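Local coordinates for protein Exo-alpha-sialidase (Clostridium perfringens, PDB 2VO8) that probably releases terminal sialic acids from glycoconjugates as a family 33 exo-sialidase, its cohesin module probably docking a partner module during toxin complex formation, at residues A[28-33]-A[112-117]; A[42-47]-A[94-99]; A[69-72]-A[78-81]; A[116-121]-A[126-131]. All coordinates share one frame; numbering follows the deposited sequence.

Interaction 1 of 4, residues A[28-33]-A[112-117]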
loop_
_atom_site.group_PDB
_atom_site.type_symbol
_atom_site.label_atom_id
_atom_site.label_comp_id
_atom_site.label_asym_id
_atom_site.label_seq_id
_atom_site.Cartn_x
_atom_site.Cartn_y
_atom_site.Cartn_z
ATOM N N ALA A 28 4.698 4.013 -4.945
ATOM C CA ALA A 28 3.445 3.274 -5.016
ATOM C C ALA A 28 2.466 3.796 -3.974
ATOM O O ALA A 28 2.814 3.941 -2.801
ATOM C CB ALA A 28 3.692 1.788 -4.816
ATOM N N ILE A 29 1.242 4.075 -4.411
ATOM C CA ILE A 29 0.252 4.726 -3.562
ATOM C C ILE A 29 -0.833 3.743 -3.132
ATOM O O ILE A 29 -1.617 3.267 -3.955
ATOM C CB ILE A 29 -0.406 5.921 -4.277
ATOM C CG1 ILE A 29 0.651 6.956 -4.666
ATOM C CG2 ILE A 29 -1.474 6.548 -3.394
ATOM C CD1 ILE A 29 0.114 8.086 -5.517
ATOM N N LEU A 30 -0.870 3.446 -1.838
ATOM C CA LEU A 30 -1.776 2.446 -1.306
ATOM C C LEU A 30 -3.045 3.101 -0.747
ATOM O O LEU A 30 -2.979 4.116 -0.055
ATOM C CB LEU A 30 -1.131 1.615 -0.244
ATOM C CG LEU A 30 0.316 1.160 -0.419
ATOM C CD1 LEU A 30 0.653 0.213 0.722
ATOM C CD2 LEU A 30 0.407 0.463 -1.812
ATOM N N GLY A 31 -4.204 2.544 -1.077
ATOM C CA GLY A 31 -5.451 3.145 -0.577
ATOM C C GLY A 31 -6.589 2.164 -0.447
ATOM O O GLY A 31 -6.382 0.953 -0.381
ATOM N N ILE A 32 -7.787 2.735 -0.364
ATOM C CA ILE A 32 -9.037 1.949 -0.306
ATOM C C ILE A 32 -10.014 2.537 -1.320
ATOM O O ILE A 32 -9.843 3.689 -1.780
ATOM C CB ILE A 32 -9.610 1.925 1.139
ATOM C CG1 ILE A 32 -9.893 3.333 1.678
ATOM C CG2 ILE A 32 -8.690 1.139 2.122
ATOM C CD1 ILE A 32 -10.672 3.301 3.014
ATOM N N GLU A 33 -11.032 1.757 -1.707
ATOM C CA GLU A 33 -12.024 2.216 -2.688
ATOM C C GLU A 33 -13.297 1.382 -2.518
ATOM O O GLU A 33 -13.248 0.246 -2.081
ATOM C CB GLU A 33 -11.476 2.123 -4.120
ATOM C CG GLU A 33 -12.432 2.560 -5.255
ATOM C CD GLU A 33 -13.419 1.465 -5.661
ATOM O OE1 GLU A 33 -13.103 0.277 -5.507
ATOM O OE2 GLU A 33 -14.533 1.803 -6.118
ATOM N N LEU A 112 4.202 -5.392 -7.678
ATOM C CA LEU A 112 3.992 -4.777 -6.382
ATOM C C LEU A 112 2.575 -5.178 -5.905
ATOM O O LEU A 112 1.607 -4.852 -6.581
ATOM C CB LEU A 112 4.139 -3.287 -6.502
ATOM C CG LEU A 112 5.448 -2.844 -7.211
ATOM C CD1 LEU A 112 5.456 -1.381 -7.440
ATOM C CD2 LEU A 112 6.674 -3.412 -6.397
ATOM N N GLY A 113 2.530 -5.956 -4.832
ATOM C CA GLY A 113 1.317 -6.619 -4.340
ATOM C C GLY A 113 0.888 -6.258 -2.930
ATOM O O GLY A 113 1.691 -5.922 -2.079
ATOM N N LEU A 114 -0.407 -6.380 -2.692
ATOM C CA LEU A 114 -0.948 -6.304 -1.346
ATOM C C LEU A 114 -1.536 -7.674 -1.059
ATOM O O LEU A 114 -2.585 -8.045 -1.655
ATOM C CB LEU A 114 -1.974 -5.155 -1.252
ATOM C CG LEU A 114 -1.539 -3.700 -1.505
ATOM C CD1 LEU A 114 -2.702 -2.626 -1.580
ATOM C CD2 LEU A 114 -0.505 -3.182 -0.432
ATOM N N THR A 115 -0.869 -8.445 -0.201
ATOM C CA THR A 115 -1.289 -9.825 0.060
ATOM C C THR A 115 -2.169 -9.971 1.313
ATOM O O THR A 115 -2.706 -11.044 1.579
ATOM C CB THR A 115 -0.071 -10.767 0.158
ATOM O OG1 THR A 115 0.855 -10.255 1.128
ATOM C CG2 THR A 115 0.624 -10.874 -1.173
ATOM N N THR A 116 -2.233 -8.881 2.077
ATOM C CA THR A 116 -3.119 -8.672 3.239
ATOM C C THR A 116 -3.607 -7.235 3.102
ATOM O O THR A 116 -2.822 -6.291 2.741
ATOM C CB THR A 116 -2.378 -8.908 4.567
ATOM O OG1 THR A 116 -1.998 -10.292 4.692
ATOM C CG2 THR A 116 -3.207 -8.464 5.839
ATOM N N ALA A 117 -4.917 -7.044 3.325
ATOM C CA ALA A 117 -5.534 -5.711 3.258
ATOM C C ALA A 117 -6.800 -5.771 4.111
ATOM O O ALA A 117 -7.701 -6.543 3.821
ATOM C CB ALA A 117 -5.848 -5.327 1.856
#
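Ala28 and Leu30 stand across from Leu112 and Leu114 on two strands that run in the same general direction without being hydrogen-bonded to each other. The CA atoms of Ala28 and Leu112 are 8.2 Å apart and those of Leu30 and Leu114 are 8.8 Å apart, a spacing that leaves only side chains to bridge the interval. The contacting residues are two apart on each strand, so they lie on the same face, and all four turn their CB atoms toward the opposing strand. The main touch is leucine on leucine: CD2 of Leu114 comes up to the forked end of Leu30, 3.8 Å from its CD1 and 4.0 Å from its CD2, so one methyl faces two. With CG anti to the carbonyl carbon (chi1 -62°), Leu114 sends its CD2 across to Leu30, and the two side chains cross at a slant. Ala28 and Leu112 meet more loosely, Ala28 CB lying 4.5 Å from Leu112 CD1. The contact is wholly apolar and buried, the face-to-face packing of a cohesin beta-sandwich near the middle of the module. Strand 28-33 is flanked by strands 10-15 and 95-103, where Leu30 bonds through its backbone to Leu96 and Val97. On the other side, Leu112 and Leu114 also touch strands 10-15 and 126-139, and the chain turns a corner at Thr115.

Interaction 2 of 4, residues A[42-47]-A[94-99]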
loop_
_atom_site.group_PDB
_atom_site.type_symbol
_atom_site.label_atom_id
_atom_site.label_comp_id
_atom_site.label_asym_id
_atom_site.label_seq_id
_atom_site.Cartn_x
_atom_site.Cartn_y
_atom_site.Cartn_z
ATOM N N TYR A 42 -11.428 3.318 10.732
ATOM C CA TYR A 42 -10.477 4.090 11.557
ATOM C C TYR A 42 -9.010 3.637 11.389
ATOM O O TYR A 42 -8.067 4.297 11.861
ATOM C CB TYR A 42 -10.938 4.158 13.020
ATOM C CG TYR A 42 -12.150 5.081 13.166
ATOM C CD1 TYR A 42 -11.972 6.445 13.271
ATOM C CD2 TYR A 42 -13.476 4.580 13.122
ATOM C CE1 TYR A 42 -13.055 7.320 13.401
ATOM C CE2 TYR A 42 -14.551 5.429 13.239
ATOM C CZ TYR A 42 -14.331 6.817 13.375
ATOM O OH TYR A 42 -15.356 7.748 13.495
ATOM N N SER A 43 -8.790 2.519 10.720
ATOM C CA SER A 43 -7.401 2.043 10.579
ATOM C C SER A 43 -7.368 1.133 9.384
ATOM O O SER A 43 -8.410 0.576 9.028
ATOM C CB SER A 43 -6.952 1.282 11.832
ATOM O OG SER A 43 -7.772 0.185 12.145
ATOM N N ALA A 44 -6.194 0.976 8.771
ATOM C CA ALA A 44 -6.038 -0.080 7.755
ATOM C C ALA A 44 -4.723 -0.821 8.007
ATOM O O ALA A 44 -3.836 -0.342 8.758
ATOM C CB ALA A 44 -6.142 0.485 6.383
ATOM N N GLU A 45 -4.589 -1.989 7.386
ATOM C CA GLU A 45 -3.352 -2.759 7.463
ATOM C C GLU A 45 -3.074 -3.486 6.152
ATOM O O GLU A 45 -3.911 -4.247 5.663
ATOM C CB GLU A 45 -3.415 -3.761 8.617
ATOM C CG GLU A 45 -2.351 -4.845 8.556
ATOM C CD GLU A 45 -2.381 -5.758 9.766
ATOM O OE1 GLU A 45 -3.190 -5.507 10.683
ATOM O OE2 GLU A 45 -1.594 -6.728 9.800
ATOM N N TYR A 46 -1.896 -3.248 5.587
ATOM C CA TYR A 46 -1.441 -3.995 4.420
ATOM C C TYR A 46 -0.297 -4.937 4.781
ATOM O O TYR A 46 0.391 -4.738 5.782
ATOM C CB TYR A 46 -1.002 -3.038 3.309
ATOM C CG TYR A 46 -2.033 -1.988 2.964
ATOM C CD1 TYR A 46 -3.123 -2.293 2.160
ATOM C CD2 TYR A 46 -1.916 -0.690 3.442
ATOM C CE1 TYR A 46 -4.068 -1.336 1.843
ATOM C CE2 TYR A 46 -2.855 0.275 3.130
ATOM C CZ TYR A 46 -3.929 -0.054 2.330
ATOM O OH TYR A 46 -4.868 0.903 2.016
ATOM N N LEU A 47 -0.102 -5.964 3.960
ATOM C CA LEU A 47 1.187 -6.595 3.831
ATOM C C LEU A 47 1.555 -6.329 2.378
ATOM O O LEU A 47 0.892 -6.798 1.443
ATOM C CB LEU A 47 1.247 -8.064 4.261
ATOM C CG LEU A 47 2.728 -8.534 4.245
ATOM C CD1 LEU A 47 3.542 -8.099 5.452
ATOM C CD2 LEU A 47 2.861 -10.040 3.973
ATOM N N SER A 94 -10.195 6.963 -0.127
ATOM C CA SER A 94 -8.968 7.711 0.158
ATOM C C SER A 94 -7.676 6.926 -0.161
ATOM O O SER A 94 -7.623 5.732 -0.048
ATOM C CB SER A 94 -8.885 8.281 1.603
ATOM O OG SER A 94 -9.755 7.673 2.548
ATOM N N ASP A 95 -6.647 7.684 -0.512
ATOM C CA ASP A 95 -5.288 7.207 -0.565
ATOM C C ASP A 95 -4.676 7.374 0.840
ATOM O O ASP A 95 -4.919 8.397 1.535
ATOM C CB ASP A 95 -4.519 7.956 -1.657
ATOM C CG ASP A 95 -5.030 7.611 -3.073
ATOM O OD1 ASP A 95 -5.818 6.672 -3.197
ATOM O OD2 ASP A 95 -4.638 8.271 -4.037
ATOM N N LEU A 96 -3.955 6.343 1.269
ATOM C CA LEU A 96 -3.525 6.207 2.657
ATOM C C LEU A 96 -1.991 6.208 2.874
ATOM O O LEU A 96 -1.509 6.751 3.865
ATOM C CB LEU A 96 -4.117 4.942 3.259
ATOM C CG LEU A 96 -5.640 4.869 3.375
ATOM C CD1 LEU A 96 -6.065 3.582 4.012
ATOM C CD2 LEU A 96 -6.151 6.064 4.235
ATOM N N VAL A 97 -1.243 5.611 1.949
ATOM C CA VAL A 97 0.187 5.363 2.175
ATOM C C VAL A 97 0.976 5.604 0.884
ATOM O O VAL A 97 0.489 5.277 -0.204
ATOM C CB VAL A 97 0.451 3.925 2.628
ATOM C CG1 VAL A 97 2.045 3.707 2.865
ATOM C CG2 VAL A 97 -0.390 3.543 3.826
ATOM N N LYS A 98 2.160 6.215 1.023
ATOM C CA LYS A 98 3.125 6.390 -0.078
ATOM C C LYS A 98 4.285 5.445 0.217
ATOM O O LYS A 98 4.919 5.569 1.265
ATOM C CB LYS A 98 3.693 7.806 -0.074
ATOM C CG LYS A 98 2.700 8.933 -0.280
ATOM C CD LYS A 98 3.414 10.283 -0.464
ATOM C CE LYS A 98 3.232 11.294 0.674
ATOM N NZ LYS A 98 3.353 12.666 0.037
ATOM N N VAL A 99 4.580 4.516 -0.696
ATOM C CA VAL A 99 5.746 3.635 -0.555
ATOM C C VAL A 99 6.783 4.056 -1.603
ATOM O O VAL A 99 6.528 4.021 -2.794
ATOM C CB VAL A 99 5.395 2.118 -0.724
ATOM C CG1 VAL A 99 6.641 1.216 -0.523
ATOM C CG2 VAL A 99 4.307 1.691 0.188
#
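Leu96 is the tight point of this contact: its CD1 methyl meets both Ala44 and Tyr46 of the facing strand. Leu96 CD1 lies 3.5 Å from Tyr46 OH and 3.9 Å from Ala44 CB, and the tyrosine and leucine side chains cross at about a right angle. Tyr46 has CG anti to its carbonyl carbon (chi1 -52°), which sends the ring across the interior with the hydroxyl leading. That buried hydroxyl also makes a weak hydrogen bond to Gly31 O, which gives it a polar partner among the hydrocarbons. Val97 packs more loosely, its CG2 4.2 Å from Tyr46 CE2 and oblique to the ring. Leu96 and Val97 can both face inward because they form a classic beta bulge opposite Leu30. On the outer sides Ser43 and Asp95 point away from the contact, and Asp95 forms a salt bridge with Lys15. The axes of the two short strand segments approach to 9.3 Å with 38° between their N-to-C directions, the spacing of two layers of a beta-sandwich. Strand 42-47 lies between strands 78-85 and 107-121, while strand 95-99 is flanked by strands 26-33 and 55-62; Val83 fills in beside Ala44, Tyr46 and Val97.

Interaction 3 of 4, residues A[69-72]-A[78-81]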
loop_
_atom_site.group_PDB
_atom_site.type_symbol
_atom_site.label_atom_id
_atom_site.label_comp_id
_atom_site.label_asym_id
_atom_site.label_seq_id
_atom_site.Cartn_x
_atom_site.Cartn_y
_atom_site.Cartn_z
ATOM N N VAL A 69 1.365 6.289 9.866
ATOM C CA VAL A 69 1.817 5.010 9.352
ATOM C C VAL A 69 2.998 4.484 10.191
ATOM O O VAL A 69 3.896 5.258 10.617
ATOM C CB VAL A 69 2.185 5.133 7.840
ATOM C CG1 VAL A 69 2.550 3.800 7.257
ATOM C CG2 VAL A 69 0.995 5.741 7.028
ATOM N N LYS A 70 2.936 3.201 10.498
ATOM C CA LYS A 70 4.036 2.441 11.041
ATOM C C LYS A 70 4.251 1.247 10.121
ATOM O O LYS A 70 3.278 0.668 9.617
ATOM C CB LYS A 70 3.714 1.930 12.456
ATOM C CG LYS A 70 3.603 3.034 13.558
ATOM C CD LYS A 70 4.944 3.790 13.764
ATOM C CE LYS A 70 4.817 4.940 14.783
ATOM N NZ LYS A 70 6.136 5.585 15.112
ATOM N N SER A 71 5.514 0.853 9.949
ATOM C CA SER A 71 5.840 -0.214 9.015
ATOM C C SER A 71 7.077 -0.980 9.466
ATOM O O SER A 71 7.970 -0.409 10.096
ATOM C CB SER A 71 6.043 0.336 7.617
ATOM O OG SER A 71 7.252 1.070 7.505
ATOM N N LYS A 72 7.117 -2.265 9.129
ATOM C CA LYS A 72 8.284 -3.123 9.387
ATOM C C LYS A 72 8.439 -4.100 8.226
ATOM O O LYS A 72 7.486 -4.801 7.846
ATOM C CB LYS A 72 8.131 -3.921 10.694
ATOM C CG LYS A 72 9.450 -4.620 11.188
ATOM C CD LYS A 72 9.248 -5.653 12.354
ATOM C CE LYS A 72 8.117 -6.672 12.070
ATOM N NZ LYS A 72 8.082 -7.936 12.935
ATOM N N LYS A 78 8.715 -8.164 2.110
ATOM C CA LYS A 78 7.390 -8.287 2.769
ATOM C C LYS A 78 7.311 -7.297 3.916
ATOM O O LYS A 78 8.053 -7.429 4.888
ATOM C CB LYS A 78 7.152 -9.698 3.292
ATOM C CG LYS A 78 7.121 -10.744 2.179
ATOM C CD LYS A 78 6.746 -12.095 2.704
ATOM C CE LYS A 78 6.642 -13.115 1.569
ATOM N NZ LYS A 78 6.783 -14.511 2.045
ATOM N N VAL A 79 6.423 -6.303 3.774
ATOM C CA VAL A 79 6.404 -5.129 4.667
ATOM C C VAL A 79 5.004 -5.001 5.291
ATOM O O VAL A 79 4.005 -4.803 4.583
ATOM C CB VAL A 79 6.750 -3.829 3.959
ATOM C CG1 VAL A 79 6.956 -2.649 5.008
ATOM C CG2 VAL A 79 7.975 -3.969 3.052
ATOM N N ARG A 80 4.969 -5.122 6.610
ATOM C CA ARG A 80 3.756 -4.911 7.383
ATOM C C ARG A 80 3.560 -3.418 7.569
ATOM O O ARG A 80 4.448 -2.742 8.084
ATOM C CB ARG A 80 3.835 -5.615 8.733
ATOM C CG ARG A 80 2.566 -5.396 9.530
ATOM C CD ARG A 80 2.432 -6.380 10.664
ATOM N NE ARG A 80 3.323 -6.065 11.788
ATOM C CZ ARG A 80 4.327 -6.835 12.232
ATOM N NH1 ARG A 80 4.624 -8.010 11.654
ATOM N NH2 ARG A 80 5.058 -6.427 13.266
ATOM N N ILE A 81 2.404 -2.918 7.159
ATOM C CA ILE A 81 2.080 -1.490 7.155
ATOM C C ILE A 81 0.769 -1.289 7.912
ATOM O O ILE A 81 -0.259 -1.892 7.558
ATOM C CB ILE A 81 1.955 -0.910 5.759
ATOM C CG1 ILE A 81 3.236 -1.182 4.946
ATOM C CG2 ILE A 81 1.563 0.589 5.813
ATOM C CD1 ILE A 81 3.195 -0.621 3.649
#
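Lys72 and Arg80 lie side by side on one face of an antiparallel hairpin, their side chains pointing the same way. In both, CG is anti to the backbone N, and each chain then bends at chi3 (50° in Lys72, 75° in Arg80), which brings the ends together. The CE methylene of Lys72 sits 3.3 Å from Arg80 NH2, oblique to the guanidinium group, and Lys72 NZ is 3.4 Å from the same NH2. These last two atoms are both donors of like charge, so they should not attract, and the side-by-side placing follows from the backbone pairing and the CE contact with the guanidinium; solvent around exposed Lys72 would probably weaken the repulsion. Beneath them the two residues form a hydrogen-bonded pair, with Lys72 N to Arg80 O at 2.9 Å in the carbonyl plane and Arg80 N to Lys72 O at 2.8 Å with the donor tilted 26° from the plane of the Lys72 carbonyl. The opposite face carries Val69, Ser71, Val79 and Ile81, of which Val79 and Ile81 are buried. There Ser71 and Ile81 make a non-hydrogen-bonded pair, Ser71 CB lying 4.2 Å from Ile81 CG1, while Val69 CG1 meets Ile81 CG2 at 3.7 Å as the two side chains cross at a slant. Ser71 CA also directs a C-H at Arg80 O, 3.0 Å away. Strand 78-85 is bonded on its other edge to strand 41-49, and Arg80 packs on Glu45 and Leu47 there. Val69, Ser71 and Val79 rest on Ile60 of strand 55-62, with Val97 reached by Val69 and Ile81.

Interaction 4 of 4, residues A[116-121]-A[126-131]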
loop_
_atom_site.group_PDB
_atom_site.type_symbol
_atom_site.label_atom_id
_atom_site.label_comp_id
_atom_site.label_asym_id
_atom_site.label_seq_id
_atom_site.Cartn_x
_atom_site.Cartn_y
_atom_site.Cartn_z
ATOM N N THR A 116 -2.233 -8.881 2.077
ATOM C CA THR A 116 -3.119 -8.672 3.239
ATOM C C THR A 116 -3.607 -7.235 3.102
ATOM O O THR A 116 -2.822 -6.291 2.741
ATOM C CB THR A 116 -2.378 -8.908 4.567
ATOM O OG1 THR A 116 -1.998 -10.292 4.692
ATOM C CG2 THR A 116 -3.207 -8.464 5.839
ATOM N N ALA A 117 -4.917 -7.044 3.325
ATOM C CA ALA A 117 -5.534 -5.711 3.258
ATOM C C ALA A 117 -6.800 -5.771 4.111
ATOM O O ALA A 117 -7.701 -6.543 3.821
ATOM C CB ALA A 117 -5.848 -5.327 1.856
ATOM N N LEU A 118 -6.785 -5.023 5.204
ATOM C CA LEU A 118 -7.828 -5.133 6.263
ATOM C C LEU A 118 -8.135 -3.718 6.700
ATOM O O LEU A 118 -7.243 -2.837 6.595
ATOM C CB LEU A 118 -7.299 -5.872 7.479
ATOM C CG LEU A 118 -6.559 -7.203 7.490
ATOM C CD1 LEU A 118 -5.865 -7.339 8.806
ATOM C CD2 LEU A 118 -7.524 -8.373 7.254
ATOM N N VAL A 119 -9.347 -3.507 7.230
ATOM C CA VAL A 119 -9.698 -2.242 7.899
ATOM C C VAL A 119 -10.256 -2.524 9.296
ATOM O O VAL A 119 -10.906 -3.548 9.524
ATOM C CB VAL A 119 -10.679 -1.314 7.089
ATOM C CG1 VAL A 119 -10.030 -0.734 5.802
ATOM C CG2 VAL A 119 -11.984 -2.039 6.754
ATOM N N GLY A 120 -9.919 -1.640 10.249
ATOM C CA GLY A 120 -10.523 -1.619 11.572
ATOM C C GLY A 120 -11.604 -0.584 11.487
ATOM O O GLY A 120 -11.401 0.504 10.911
ATOM N N ALA A 121 -12.754 -0.915 12.058
ATOM C CA ALA A 121 -13.959 -0.137 11.856
ATOM C C ALA A 121 -14.553 0.262 13.195
ATOM O O ALA A 121 -14.076 -0.144 14.255
ATOM C CB ALA A 121 -14.971 -0.929 11.041
ATOM N N THR A 126 -12.077 -5.963 13.032
ATOM C CA THR A 126 -11.378 -5.952 11.742
ATOM C C THR A 126 -12.218 -6.623 10.646
ATOM O O THR A 126 -13.045 -7.495 10.925
ATOM C CB THR A 126 -9.996 -6.597 11.863
ATOM O OG1 THR A 126 -9.278 -5.929 12.912
ATOM C CG2 THR A 126 -9.220 -6.469 10.581
ATOM N N HIS A 127 -12.020 -6.153 9.419
ATOM C CA HIS A 127 -12.783 -6.560 8.244
ATOM C C HIS A 127 -11.871 -6.656 7.019
ATOM O O HIS A 127 -10.963 -5.843 6.844
ATOM C CB HIS A 127 -13.831 -5.524 7.935
ATOM C CG HIS A 127 -14.859 -5.380 9.004
ATOM N ND1 HIS A 127 -14.733 -4.465 10.024
ATOM C CD2 HIS A 127 -16.028 -6.028 9.210
ATOM C CE1 HIS A 127 -15.785 -4.567 10.824
ATOM N NE2 HIS A 127 -16.596 -5.494 10.343
ATOM N N ASP A 128 -12.139 -7.627 6.155
ATOM C CA ASP A 128 -11.292 -7.814 4.964
ATOM C C ASP A 128 -11.569 -6.842 3.850
ATOM O O ASP A 128 -12.692 -6.425 3.623
ATOM C CB ASP A 128 -11.459 -9.216 4.394
ATOM C CG ASP A 128 -11.036 -10.297 5.325
ATOM O OD1 ASP A 128 -10.211 -10.070 6.243
ATOM O OD2 ASP A 128 -11.506 -11.438 5.072
ATOM N N LEU A 129 -10.511 -6.526 3.094
ATOM C CA LEU A 129 -10.639 -5.784 1.839
ATOM C C LEU A 129 -10.214 -6.789 0.744
ATOM O O LEU A 129 -9.458 -7.680 1.020
ATOM C CB LEU A 129 -9.688 -4.586 1.785
ATOM C CG LEU A 129 -9.912 -3.367 2.725
ATOM C CD1 LEU A 129 -8.812 -2.375 2.492
ATOM C CD2 LEU A 129 -11.292 -2.702 2.622
ATOM N N GLU A 130 -10.700 -6.589 -0.463
ATOM C CA GLU A 130 -10.175 -7.321 -1.624
ATOM C C GLU A 130 -8.705 -6.934 -1.827
ATOM O O GLU A 130 -8.349 -5.768 -1.670
ATOM C CB GLU A 130 -10.960 -6.977 -2.855
ATOM C CG GLU A 130 -12.307 -7.676 -2.905
ATOM C CD GLU A 130 -12.919 -7.685 -4.293
ATOM O OE1 GLU A 130 -12.181 -7.592 -5.312
ATOM O OE2 GLU A 130 -14.177 -7.747 -4.366
ATOM N N LEU A 131 -7.897 -7.932 -2.176
ATOM C CA LEU A 131 -6.480 -7.728 -2.440
ATOM C C LEU A 131 -6.237 -7.029 -3.787
ATOM O O LEU A 131 -7.123 -6.844 -4.603
ATOM C CB LEU A 131 -5.736 -9.067 -2.331
ATOM C CG LEU A 131 -5.946 -9.832 -1.021
ATOM C CD1 LEU A 131 -5.161 -11.163 -0.944
ATOM C CD2 LEU A 131 -5.611 -8.907 0.178
#
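Thr126 begins the returning strand of this antiparallel hairpin by setting its CG2 methyl against Leu118, 3.7 Å from Leu118 CB, as the two side chains cross; Gly120 is its paired residue. His127 follows on the other face, joined to Val119 by two backbone bonds: His127 N to Val119 O at 2.8 Å, and Val119 N to His127 O at 2.9 Å, the second nearly straight (165° at the hydrogen). The imidazole has CG anti to its carbonyl carbon (chi1 -64°); this leaves its edge near Val119 O and places ND1 3.7 Å from Ala121 CB. Asp128 returns to the face of Thr126 and runs alongside Leu118, its OD1 3.3 Å from Leu118 CD2, a carboxylate resting against a methyl. Leu129 points toward the facing strand and is buried. Its N gives a bond of 2.9 Å to Ala117 O, the donor tilted from the carbonyl plane, while its CD1 meets Val119 CG1 at 3.9 Å and the two chains cross at about a right angle. Glu130 turns its side chain away, and its carbonyl accepts a hydrogen bond from Ser12 OG. Leu131 closes the segment by bringing CD2 within 4.0 Å of Ala117 CB. The chemistry is thus two-sided: Ala117, Val119 and Leu129 supply a hydrocarbon surface to the core of the sandwich, whereas on the outer face the Thr126 methyl and the Asp128 carboxylate flank the partly exposed Leu118. Across these two segments three main-chain bonds set the register, and the side chains add apolar contact.

In the fold
From the N terminus, strand 28-33 opens the widest loop, which interaction 1 closes at 112-117. Inside it, strand 42-47 opens a second loop that interaction 2 closes at 94-99, and within that lies the short hairpin of interaction 3, 69-72 with 78-81. These three nest without crossing. Interaction 4 follows in series, starting on Thr116 and Ala117, where interaction 1 ends, and closing a hairpin at 126-131. Interactions 1 and 2 span the sandwich interior, their centres about 7 Å apart and adjoining through the neighbouring strands 26-33 and 95-103. Strand 41-49 bonds to both hairpins, through Tyr46 to Ile81 and Glu45 to Leu118.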